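Long-range contact in bifunctional endo-1,4-beta-xylanase A (Neocallimastix patriciarum, PDB 2C1F), which is an endo-1,4-beta-xylanase of glycoside hydrolase family 11, cutting internal beta-1,4 bonds in the backbone of xylan: residues Y21-D26 / G53-R58. Residues are numbered along the deposited sequence; the frame is centred on the assembly and turned at random.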
loop_
_atom_site.group_PDB
_atom_site.type_symbol
_atom_site.label_atom_id
_atom_site.label_comp_id
_atom_site.label_asym_id
_atom_site.label_seq_id
_atom_site.Cartn_x
_atom_site.Cartn_y
_atom_site.Cartn_z
ATOM N N TYR A 21 3.566 8.260 -8.785
ATOM C CA TYR A 21 3.585 6.869 -9.223
ATOM C C TYR A 21 4.921 6.216 -8.854
ATOM O O TYR A 21 5.952 6.868 -8.779
ATOM C CB TYR A 21 3.303 6.746 -10.726
ATOM C CG TYR A 21 4.367 7.334 -11.618
ATOM C CD1 TYR A 21 5.461 6.570 -12.022
ATOM C CD2 TYR A 21 4.280 8.643 -12.077
ATOM C CE1 TYR A 21 6.437 7.097 -12.839
ATOM C CE2 TYR A 21 5.251 9.172 -12.920
ATOM C CZ TYR A 21 6.330 8.394 -13.291
ATOM O OH TYR A 21 7.322 8.900 -14.113
ATOM N N GLU A 22 4.874 4.919 -8.610
ATOM C CA GLU A 22 6.068 4.133 -8.408
ATOM C C GLU A 22 5.821 2.703 -8.867
ATOM O O GLU A 22 4.762 2.127 -8.603
ATOM C CB GLU A 22 6.504 4.122 -6.933
ATOM C CG GLU A 22 7.661 3.124 -6.710
ATOM C CD GLU A 22 8.499 3.403 -5.486
ATOM O OE1 GLU A 22 7.935 3.476 -4.368
ATOM O OE2 GLU A 22 9.732 3.518 -5.646
ATOM N N ILE A 23 6.803 2.150 -9.564
ATOM C CA ILE A 23 6.816 0.741 -9.915
ATOM C C ILE A 23 8.210 0.205 -9.598
ATOM O O ILE A 23 9.206 0.868 -9.845
ATOM C CB ILE A 23 6.411 0.493 -11.394
ATOM C CG1 ILE A 23 6.515 -0.992 -11.735
ATOM C CG2 ILE A 23 7.248 1.332 -12.374
ATOM C CD1 ILE A 23 5.698 -1.388 -12.927
ATOM N N TRP A 24 8.271 -0.982 -9.012
ATOM C CA TRP A 24 9.546 -1.560 -8.613
ATOM C C TRP A 24 9.506 -3.066 -8.762
ATOM O O TRP A 24 8.472 -3.693 -8.477
ATOM C CB TRP A 24 9.868 -1.161 -7.170
ATOM C CG TRP A 24 11.078 -1.829 -6.540
ATOM C CD1 TRP A 24 12.359 -1.367 -6.536
ATOM C CD2 TRP A 24 11.094 -3.058 -5.798
ATOM N NE1 TRP A 24 13.177 -2.232 -5.845
ATOM C CE2 TRP A 24 12.425 -3.280 -5.384
ATOM C CE3 TRP A 24 10.118 -4.002 -5.467
ATOM C CZ2 TRP A 24 12.801 -4.403 -4.641
ATOM C CZ3 TRP A 24 10.487 -5.111 -4.729
ATOM C CH2 TRP A 24 11.815 -5.305 -4.322
ATOM N N LEU A 25 10.638 -3.620 -9.211
ATOM C CA LEU A 25 10.884 -5.065 -9.301
ATOM C C LEU A 25 12.240 -5.346 -8.680
ATOM O O LEU A 25 13.184 -4.599 -8.896
ATOM C CB LEU A 25 10.892 -5.527 -10.766
ATOM C CG LEU A 25 10.955 -7.035 -11.090
ATOM C CD1 LEU A 25 9.598 -7.727 -10.913
ATOM C CD2 LEU A 25 11.442 -7.261 -12.506
ATOM N N ASP A 26 12.353 -6.419 -7.906
ATOM C CA ASP A 26 13.642 -6.789 -7.341
ATOM C C ASP A 26 14.549 -7.317 -8.453
ATOM O O ASP A 26 14.108 -7.461 -9.597
ATOM C CB ASP A 26 13.463 -7.833 -6.237
ATOM C CG ASP A 26 14.602 -7.830 -5.229
ATOM O OD1 ASP A 26 15.658 -7.203 -5.476
ATOM O OD2 ASP A 26 14.449 -8.479 -4.177
ATOM N N GLY A 53 10.620 -13.653 -6.560
ATOM C CA GLY A 53 10.038 -12.623 -7.404
ATOM C C GLY A 53 9.223 -11.675 -6.548
ATOM O O GLY A 53 8.502 -12.098 -5.644
ATOM N N ASN A 54 9.350 -10.384 -6.831
ATOM C CA ASN A 54 8.909 -9.351 -5.916
ATOM C C ASN A 54 8.642 -8.066 -6.689
ATOM O O ASN A 54 9.552 -7.465 -7.259
ATOM C CB ASN A 54 9.983 -9.137 -4.834
ATOM C CG ASN A 54 9.469 -8.380 -3.614
ATOM O OD1 ASN A 54 8.296 -8.053 -3.505
ATOM N ND2 ASN A 54 10.367 -8.104 -2.690
ATOM N N PHE A 55 7.382 -7.659 -6.698
ATOM C CA PHE A 55 6.910 -6.579 -7.543
ATOM C C PHE A 55 5.981 -5.672 -6.755
ATOM O O PHE A 55 5.215 -6.154 -5.889
ATOM C CB PHE A 55 6.141 -7.161 -8.734
ATOM C CG PHE A 55 5.464 -6.130 -9.584
ATOM C CD1 PHE A 55 6.140 -5.530 -10.635
ATOM C CD2 PHE A 55 4.151 -5.753 -9.333
ATOM C CE1 PHE A 55 5.512 -4.572 -11.430
ATOM C CE2 PHE A 55 3.504 -4.788 -10.127
ATOM C CZ PHE A 55 4.190 -4.194 -11.163
ATOM N N LEU A 56 6.019 -4.377 -7.081
ATOM C CA LEU A 56 5.030 -3.429 -6.578
ATOM C C LEU A 56 4.756 -2.290 -7.571
ATOM O O LEU A 56 5.620 -1.896 -8.346
ATOM C CB LEU A 56 5.456 -2.879 -5.208
ATOM C CG LEU A 56 6.640 -1.913 -5.203
ATOM C CD1 LEU A 56 6.220 -0.436 -5.342
ATOM C CD2 LEU A 56 7.453 -2.117 -3.926
ATOM N N ALA A 57 3.516 -1.814 -7.553
ATOM C CA ALA A 57 3.079 -0.658 -8.337
ATOM C C ALA A 57 2.100 0.130 -7.470
ATOM O O ALA A 57 1.192 -0.455 -6.879
ATOM C CB ALA A 57 2.399 -1.098 -9.626
ATOM N N ARG A 58 2.282 1.438 -7.379
ATOM C CA ARG A 58 1.410 2.235 -6.524
ATOM C C ARG A 58 1.315 3.673 -6.984
ATOM O O ARG A 58 2.256 4.219 -7.568
ATOM C CB ARG A 58 1.891 2.185 -5.062
ATOM C CG ARG A 58 3.358 2.484 -4.867
ATOM C CD ARG A 58 3.757 2.506 -3.384
ATOM N NE ARG A 58 3.973 1.153 -2.839
ATOM C CZ ARG A 58 5.077 0.729 -2.212
ATOM N NH1 ARG A 58 6.110 1.531 -1.989
ATOM N NH2 ARG A 58 5.128 -0.521 -1.762
HETATM O O HOH W 1 11.707 -9.805 -8.747
#
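Glu22 pairs with Arg58 and Trp24 with Leu56 as hydrogen-bonded antiparallel neighbours, strands 21-25 and 54-58 running 175° apart in the larger sheet of the GH11 beta-jelly roll, with Asp26 N to Asn54 O (3.1 Å) extending the ladder. Ile23, Leu25, Phe55 and Ala57 point into the sandwich, toward the smaller sheet. There Ile23 CD1 sits 3.5 Å from Phe55 CE1, while Leu25 CD1 comes to the edge of the Phe55 ring, near the ring plane, beside Phe55 CD1 (4.1 Å); Trp46 stacks on the same ring and Val5 touches this cluster. Were Phe55 cut back to an alanine, Ile23 CD1 and Trp46 would probably lose the ring they pack on, with a gap opened between the sheets. On the other face, Leu56 CD2 meets Trp24 CE3 at 3.6 Å, and the Asn54 amide stands upright at the indole edge, planes 89° apart, with Asn54 ND2 3.5 Å from Trp24 CH2. Arg58 bends partway along its chain, bringing its guanidinium beneath Leu56 CD1, which lies over the group's centre. Asn199 takes the hydrogen bond from Arg58 NE, and Tyr98 adds a cation-pi contact. Across the strands, Arg58 NH1 reaches Glu22 OE1 in a 3.6 Å salt bridge, the carboxylate turned 78° from the guanidinium plane.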